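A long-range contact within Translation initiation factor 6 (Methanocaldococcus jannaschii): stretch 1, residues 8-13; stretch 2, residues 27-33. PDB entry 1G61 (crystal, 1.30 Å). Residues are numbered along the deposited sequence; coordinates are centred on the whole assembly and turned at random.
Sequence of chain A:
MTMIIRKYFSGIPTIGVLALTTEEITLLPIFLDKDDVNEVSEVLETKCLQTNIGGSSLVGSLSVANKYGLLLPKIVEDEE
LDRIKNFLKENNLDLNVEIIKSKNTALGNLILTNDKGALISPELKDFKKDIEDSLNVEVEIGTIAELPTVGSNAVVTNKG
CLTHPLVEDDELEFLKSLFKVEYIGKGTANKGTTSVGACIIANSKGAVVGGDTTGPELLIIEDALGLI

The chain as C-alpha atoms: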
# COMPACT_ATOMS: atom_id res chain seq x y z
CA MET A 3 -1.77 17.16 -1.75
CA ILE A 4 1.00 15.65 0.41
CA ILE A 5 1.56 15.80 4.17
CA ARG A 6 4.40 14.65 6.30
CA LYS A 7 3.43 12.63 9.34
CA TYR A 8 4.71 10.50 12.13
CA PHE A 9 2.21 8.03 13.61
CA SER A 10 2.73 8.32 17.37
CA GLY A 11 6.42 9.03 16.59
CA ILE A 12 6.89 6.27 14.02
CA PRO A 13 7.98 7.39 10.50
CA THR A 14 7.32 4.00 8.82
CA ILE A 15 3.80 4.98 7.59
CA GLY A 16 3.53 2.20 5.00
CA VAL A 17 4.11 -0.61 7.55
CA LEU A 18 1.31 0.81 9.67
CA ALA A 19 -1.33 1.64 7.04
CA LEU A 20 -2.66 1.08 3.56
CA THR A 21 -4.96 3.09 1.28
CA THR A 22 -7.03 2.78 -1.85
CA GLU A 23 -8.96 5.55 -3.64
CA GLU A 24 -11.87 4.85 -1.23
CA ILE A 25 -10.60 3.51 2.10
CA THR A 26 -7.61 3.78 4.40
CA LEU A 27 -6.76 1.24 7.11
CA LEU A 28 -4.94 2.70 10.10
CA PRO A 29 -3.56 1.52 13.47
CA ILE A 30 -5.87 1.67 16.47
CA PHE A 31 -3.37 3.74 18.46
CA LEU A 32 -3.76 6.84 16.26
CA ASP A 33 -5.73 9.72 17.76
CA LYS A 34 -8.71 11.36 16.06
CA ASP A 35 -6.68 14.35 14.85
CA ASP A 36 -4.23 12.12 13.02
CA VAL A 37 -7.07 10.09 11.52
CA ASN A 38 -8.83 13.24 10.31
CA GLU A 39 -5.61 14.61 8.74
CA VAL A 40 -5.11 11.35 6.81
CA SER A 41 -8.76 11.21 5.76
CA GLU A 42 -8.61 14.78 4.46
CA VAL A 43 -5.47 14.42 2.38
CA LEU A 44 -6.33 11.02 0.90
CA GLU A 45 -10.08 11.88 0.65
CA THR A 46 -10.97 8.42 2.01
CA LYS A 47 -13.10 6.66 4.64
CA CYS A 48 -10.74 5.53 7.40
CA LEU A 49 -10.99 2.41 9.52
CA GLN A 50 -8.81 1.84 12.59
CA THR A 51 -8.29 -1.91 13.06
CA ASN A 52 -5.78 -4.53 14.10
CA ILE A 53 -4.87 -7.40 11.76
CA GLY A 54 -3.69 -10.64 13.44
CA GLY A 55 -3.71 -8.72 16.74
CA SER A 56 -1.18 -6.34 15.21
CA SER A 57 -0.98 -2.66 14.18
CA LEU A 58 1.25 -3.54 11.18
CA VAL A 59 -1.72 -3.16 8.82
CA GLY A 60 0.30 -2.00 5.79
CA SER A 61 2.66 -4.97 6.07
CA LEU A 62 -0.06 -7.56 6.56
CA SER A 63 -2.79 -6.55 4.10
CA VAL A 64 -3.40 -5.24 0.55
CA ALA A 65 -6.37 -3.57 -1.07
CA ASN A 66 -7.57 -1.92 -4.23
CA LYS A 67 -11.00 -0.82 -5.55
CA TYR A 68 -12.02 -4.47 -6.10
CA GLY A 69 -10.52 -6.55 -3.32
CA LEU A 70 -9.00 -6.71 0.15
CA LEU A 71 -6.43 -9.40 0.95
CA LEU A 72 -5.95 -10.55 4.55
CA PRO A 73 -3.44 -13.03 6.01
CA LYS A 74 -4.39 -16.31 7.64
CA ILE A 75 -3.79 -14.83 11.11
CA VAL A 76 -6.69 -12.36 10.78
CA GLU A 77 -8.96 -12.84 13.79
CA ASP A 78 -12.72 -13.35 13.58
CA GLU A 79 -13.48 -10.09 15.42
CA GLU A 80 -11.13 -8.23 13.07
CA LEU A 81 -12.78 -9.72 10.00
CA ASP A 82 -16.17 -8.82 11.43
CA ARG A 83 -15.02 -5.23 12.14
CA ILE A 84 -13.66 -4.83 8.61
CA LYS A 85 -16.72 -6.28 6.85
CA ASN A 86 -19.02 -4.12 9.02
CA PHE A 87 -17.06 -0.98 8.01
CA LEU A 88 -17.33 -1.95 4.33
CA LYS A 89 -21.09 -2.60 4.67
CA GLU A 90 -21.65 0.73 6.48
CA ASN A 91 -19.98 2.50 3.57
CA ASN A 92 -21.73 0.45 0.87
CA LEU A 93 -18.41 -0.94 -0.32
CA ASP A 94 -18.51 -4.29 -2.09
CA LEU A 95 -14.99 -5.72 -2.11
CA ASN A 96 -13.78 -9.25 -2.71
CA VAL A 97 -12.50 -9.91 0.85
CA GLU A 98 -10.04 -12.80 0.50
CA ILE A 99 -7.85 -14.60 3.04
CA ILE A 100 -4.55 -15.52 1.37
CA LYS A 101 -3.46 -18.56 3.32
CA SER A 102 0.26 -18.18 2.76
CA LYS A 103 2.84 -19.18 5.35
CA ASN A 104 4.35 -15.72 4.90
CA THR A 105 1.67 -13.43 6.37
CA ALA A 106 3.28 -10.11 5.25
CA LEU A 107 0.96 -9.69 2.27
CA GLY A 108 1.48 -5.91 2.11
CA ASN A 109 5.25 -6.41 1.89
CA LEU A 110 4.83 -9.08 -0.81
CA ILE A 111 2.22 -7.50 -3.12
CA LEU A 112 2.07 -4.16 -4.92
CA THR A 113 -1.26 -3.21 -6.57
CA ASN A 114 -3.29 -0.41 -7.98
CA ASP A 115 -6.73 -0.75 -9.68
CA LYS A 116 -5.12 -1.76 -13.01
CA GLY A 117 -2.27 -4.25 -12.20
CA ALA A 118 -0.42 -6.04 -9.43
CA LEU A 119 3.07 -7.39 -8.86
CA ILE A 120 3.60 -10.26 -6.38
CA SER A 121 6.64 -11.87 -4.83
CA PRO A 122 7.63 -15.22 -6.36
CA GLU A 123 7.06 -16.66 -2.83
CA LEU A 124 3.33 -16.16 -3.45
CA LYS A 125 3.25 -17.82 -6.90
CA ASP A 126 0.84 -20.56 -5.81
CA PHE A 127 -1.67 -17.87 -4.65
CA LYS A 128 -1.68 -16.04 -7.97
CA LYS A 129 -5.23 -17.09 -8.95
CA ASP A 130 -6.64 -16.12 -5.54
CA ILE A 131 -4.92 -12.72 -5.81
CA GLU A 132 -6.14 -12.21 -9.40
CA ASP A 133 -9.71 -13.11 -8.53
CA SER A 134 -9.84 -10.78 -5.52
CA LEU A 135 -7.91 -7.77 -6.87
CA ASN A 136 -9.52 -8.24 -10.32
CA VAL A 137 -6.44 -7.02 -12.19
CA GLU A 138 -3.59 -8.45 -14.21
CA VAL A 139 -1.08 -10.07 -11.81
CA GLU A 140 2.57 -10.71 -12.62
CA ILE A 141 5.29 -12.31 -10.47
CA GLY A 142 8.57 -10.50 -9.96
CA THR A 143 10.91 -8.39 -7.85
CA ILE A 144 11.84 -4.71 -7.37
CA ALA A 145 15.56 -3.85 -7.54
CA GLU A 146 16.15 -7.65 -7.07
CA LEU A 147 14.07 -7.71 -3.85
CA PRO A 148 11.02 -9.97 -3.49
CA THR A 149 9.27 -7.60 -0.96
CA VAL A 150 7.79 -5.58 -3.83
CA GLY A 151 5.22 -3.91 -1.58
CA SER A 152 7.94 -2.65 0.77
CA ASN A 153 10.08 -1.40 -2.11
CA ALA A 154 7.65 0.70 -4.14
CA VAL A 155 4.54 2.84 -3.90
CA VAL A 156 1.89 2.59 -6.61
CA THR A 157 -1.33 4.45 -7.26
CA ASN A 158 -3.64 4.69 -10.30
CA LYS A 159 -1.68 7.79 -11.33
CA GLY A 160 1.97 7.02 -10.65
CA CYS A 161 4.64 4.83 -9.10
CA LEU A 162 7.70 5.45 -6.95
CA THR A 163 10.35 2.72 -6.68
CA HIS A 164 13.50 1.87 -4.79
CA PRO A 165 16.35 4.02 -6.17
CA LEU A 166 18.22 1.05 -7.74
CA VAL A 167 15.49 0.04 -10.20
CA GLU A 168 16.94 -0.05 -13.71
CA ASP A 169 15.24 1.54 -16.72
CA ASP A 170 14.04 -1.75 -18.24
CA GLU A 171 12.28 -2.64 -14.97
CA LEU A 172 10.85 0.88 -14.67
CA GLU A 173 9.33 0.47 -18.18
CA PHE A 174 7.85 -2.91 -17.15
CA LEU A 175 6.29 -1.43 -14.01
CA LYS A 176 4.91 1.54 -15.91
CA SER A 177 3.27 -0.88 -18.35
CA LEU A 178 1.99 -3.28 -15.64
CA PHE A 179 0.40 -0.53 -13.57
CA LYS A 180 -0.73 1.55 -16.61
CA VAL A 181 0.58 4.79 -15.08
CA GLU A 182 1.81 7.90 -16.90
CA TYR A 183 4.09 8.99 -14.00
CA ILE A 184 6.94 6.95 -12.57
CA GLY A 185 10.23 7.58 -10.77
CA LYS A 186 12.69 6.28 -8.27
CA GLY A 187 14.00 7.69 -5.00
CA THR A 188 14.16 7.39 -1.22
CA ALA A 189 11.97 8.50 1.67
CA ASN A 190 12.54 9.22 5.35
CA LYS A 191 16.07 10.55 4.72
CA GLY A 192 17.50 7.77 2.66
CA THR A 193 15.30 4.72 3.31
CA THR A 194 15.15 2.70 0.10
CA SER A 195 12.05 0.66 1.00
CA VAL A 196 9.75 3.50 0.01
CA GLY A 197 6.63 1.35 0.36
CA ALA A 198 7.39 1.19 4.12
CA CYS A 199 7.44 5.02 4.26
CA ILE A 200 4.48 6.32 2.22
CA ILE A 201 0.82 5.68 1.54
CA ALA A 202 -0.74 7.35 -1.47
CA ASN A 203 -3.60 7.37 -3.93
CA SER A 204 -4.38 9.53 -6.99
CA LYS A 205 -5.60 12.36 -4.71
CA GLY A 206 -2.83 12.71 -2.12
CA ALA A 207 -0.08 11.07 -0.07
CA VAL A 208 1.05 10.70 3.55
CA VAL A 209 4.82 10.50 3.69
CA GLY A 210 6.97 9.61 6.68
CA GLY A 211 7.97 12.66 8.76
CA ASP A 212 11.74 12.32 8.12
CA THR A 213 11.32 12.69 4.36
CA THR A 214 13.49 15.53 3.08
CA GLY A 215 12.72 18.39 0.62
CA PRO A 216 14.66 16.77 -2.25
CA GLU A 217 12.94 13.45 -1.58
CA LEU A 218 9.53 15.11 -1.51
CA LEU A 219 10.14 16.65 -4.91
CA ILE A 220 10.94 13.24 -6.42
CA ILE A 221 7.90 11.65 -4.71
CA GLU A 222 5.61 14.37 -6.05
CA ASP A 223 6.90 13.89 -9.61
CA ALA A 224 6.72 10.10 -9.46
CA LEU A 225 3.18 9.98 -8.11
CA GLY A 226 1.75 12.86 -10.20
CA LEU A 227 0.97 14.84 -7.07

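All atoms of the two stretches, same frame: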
# COMPACT_ATOMS: atom_id res chain seq x y z
N TYR A 8 4.32 11.64 11.33
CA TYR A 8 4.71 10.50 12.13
C TYR A 8 3.42 9.96 12.74
O TYR A 8 2.51 10.74 13.04
CB TYR A 8 5.68 10.87 13.23
CG TYR A 8 6.93 11.57 12.80
CD1 TYR A 8 6.99 12.95 12.65
CD2 TYR A 8 8.07 10.82 12.52
CE1 TYR A 8 8.18 13.54 12.24
CE2 TYR A 8 9.26 11.39 12.11
CZ TYR A 8 9.29 12.76 11.97
OH TYR A 8 10.46 13.38 11.58
N PHE A 9 3.33 8.66 12.90
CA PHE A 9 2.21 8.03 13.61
C PHE A 9 2.69 7.68 15.02
O PHE A 9 3.43 6.68 15.16
CB PHE A 9 1.75 6.78 12.89
CG PHE A 9 0.97 7.00 11.61
CD1 PHE A 9 0.62 8.29 11.17
CD2 PHE A 9 0.57 5.91 10.85
CE1 PHE A 9 -0.11 8.46 10.01
CE2 PHE A 9 -0.14 6.10 9.67
CZ PHE A 9 -0.48 7.37 9.26
N SER A 10 2.29 8.48 16.00
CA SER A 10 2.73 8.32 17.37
C SER A 10 4.26 8.14 17.39
O SER A 10 4.81 7.25 18.06
CB SER A 10 2.04 7.14 18.08
OG SER A 10 0.63 7.41 18.11
N GLY A 11 4.98 8.99 16.66
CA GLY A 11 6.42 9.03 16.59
C GLY A 11 7.11 8.13 15.57
O GLY A 11 8.34 8.20 15.36
N ILE A 12 6.34 7.27 14.90
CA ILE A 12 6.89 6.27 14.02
C ILE A 12 6.85 6.79 12.58
O ILE A 12 5.76 7.18 12.11
CB ILE A 12 6.09 4.94 14.13
CG1 ILE A 12 6.20 4.35 15.53
CG2 ILE A 12 6.50 3.94 13.07
CD1 ILE A 12 5.17 3.26 15.80
N PRO A 13 7.97 6.83 11.85
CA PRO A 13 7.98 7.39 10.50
C PRO A 13 7.62 6.39 9.41
O PRO A 13 7.45 6.77 8.24
CB PRO A 13 9.43 7.83 10.30
CG PRO A 13 10.20 6.82 11.12
CD PRO A 13 9.33 6.51 12.35
N LEU A 27 -6.81 2.03 5.87
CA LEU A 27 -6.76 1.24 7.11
C LEU A 27 -5.60 1.76 7.94
O LEU A 27 -4.50 1.92 7.40
CB LEU A 27 -6.60 -0.26 6.84
CG LEU A 27 -7.60 -0.91 5.88
CD1 LEU A 27 -7.49 -2.42 5.98
CD2 LEU A 27 -9.03 -0.55 6.12
N LEU A 28 -5.87 2.02 9.22
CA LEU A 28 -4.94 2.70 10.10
C LEU A 28 -4.80 1.98 11.42
O LEU A 28 -5.70 1.23 11.84
CB LEU A 28 -5.42 4.14 10.40
CG LEU A 28 -5.47 5.10 9.19
CD1 LEU A 28 -6.21 6.37 9.52
CD2 LEU A 28 -4.04 5.39 8.71
N PRO A 29 -3.71 2.18 12.14
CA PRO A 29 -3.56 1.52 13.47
C PRO A 29 -4.52 2.08 14.50
O PRO A 29 -4.84 3.26 14.45
CB PRO A 29 -2.12 1.83 13.86
CG PRO A 29 -1.60 2.79 12.90
CD PRO A 29 -2.56 2.99 11.78
N ILE A 30 -4.93 1.20 15.44
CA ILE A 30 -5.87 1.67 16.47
C ILE A 30 -5.27 2.69 17.40
O ILE A 30 -6.05 3.41 18.06
CB ILE A 30 -6.42 0.48 17.33
CG1 ILE A 30 -5.33 -0.29 18.10
CG2 ILE A 30 -7.25 -0.43 16.43
CD1 ILE A 30 -5.99 -1.33 19.04
N PHE A 31 -3.95 2.81 17.47
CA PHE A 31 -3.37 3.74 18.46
C PHE A 31 -3.43 5.17 17.97
O PHE A 31 -3.15 6.08 18.75
CB PHE A 31 -1.93 3.32 18.81
CG PHE A 31 -0.91 3.22 17.70
CD1 PHE A 31 -0.41 4.34 17.07
CD2 PHE A 31 -0.45 1.97 17.31
CE1 PHE A 31 0.55 4.23 16.04
CE2 PHE A 31 0.49 1.82 16.32
CZ PHE A 31 1.00 2.96 15.71
N LEU A 32 -3.72 5.43 16.70
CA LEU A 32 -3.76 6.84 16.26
C LEU A 32 -4.88 7.61 16.92
O LEU A 32 -5.96 7.03 17.15
CB LEU A 32 -3.99 6.88 14.76
CG LEU A 32 -2.79 6.70 13.85
CD1 LEU A 32 -3.21 7.17 12.43
CD2 LEU A 32 -1.54 7.40 14.33
N ASP A 33 -4.63 8.89 17.24
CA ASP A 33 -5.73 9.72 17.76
C ASP A 33 -6.60 10.29 16.64
O ASP A 33 -6.31 10.17 15.44
CB ASP A 33 -5.19 10.84 18.64
CG ASP A 33 -4.40 11.92 17.96
OD1 ASP A 33 -3.59 12.59 18.65
OD2 ASP A 33 -4.54 12.17 16.75

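Two turns meet in this contact, which is mainly side-chain packing: no hydrogen bond crosses between the stretches, and the buried surface amounts to 271 Å² with both sides summed. Tyr8 leads in without taking part; its CA-to-CB bond is sideways to stretch 2. Phe9 is the centre of the contact. Its CA-to-CB bond points toward the other stretch, and its buried ring meets three residues there. Leu32 lies over one face, with CD1 4.0 Å from the centroid of the Phe9 ring and 3° off the ring normal, a nearly ideal CH-pi geometry. The second methyl of the same leucine also packs closely, Leu32 CD2 lying 3.6 Å from Phe9 CB. Leu28 and Pro29 approach the ring obliquely: Leu28 CD2 is 4.1 Å from Phe9 CE2. Pro29 CG is 4.3 Å from Phe9 CD2. Phe9 also opens a type I' turn that ends at Ile12, closed by backbone hydrogen bonds in both directions: Phe9 N to Ile12 O and Ile12 N to Phe9 O, each 3.0 Å. In stretch 2 a type I turn runs from Pro29 to Leu32, with a weak hydrogen bond from Leu32 N to Pro29 O at 3.3 Å; this turn carries Phe31, whose CA-to-CB bond points toward stretch 1. Ser10 sets its OG 3.4 Å from Phe31 CD1, a close polar-to-aromatic contact without a hydrogen bond. Gly11 touches nothing in stretch 2; its phi/psi of 87/-7 would jam a CB against the carbonyl O of Ser10, so the turn itself calls for glycine. Ile12 extends the apolar patch, its CD1 reaching to 4.2 Å from Phe31 CZ. The Phe31 ring thus touches Phe9, Ser10 and Ile12, with Phe31 CE1 3.9 Å from Phe9 O and 4.2 Å from Phe9 CB. By Pro13 the chain is out of reach.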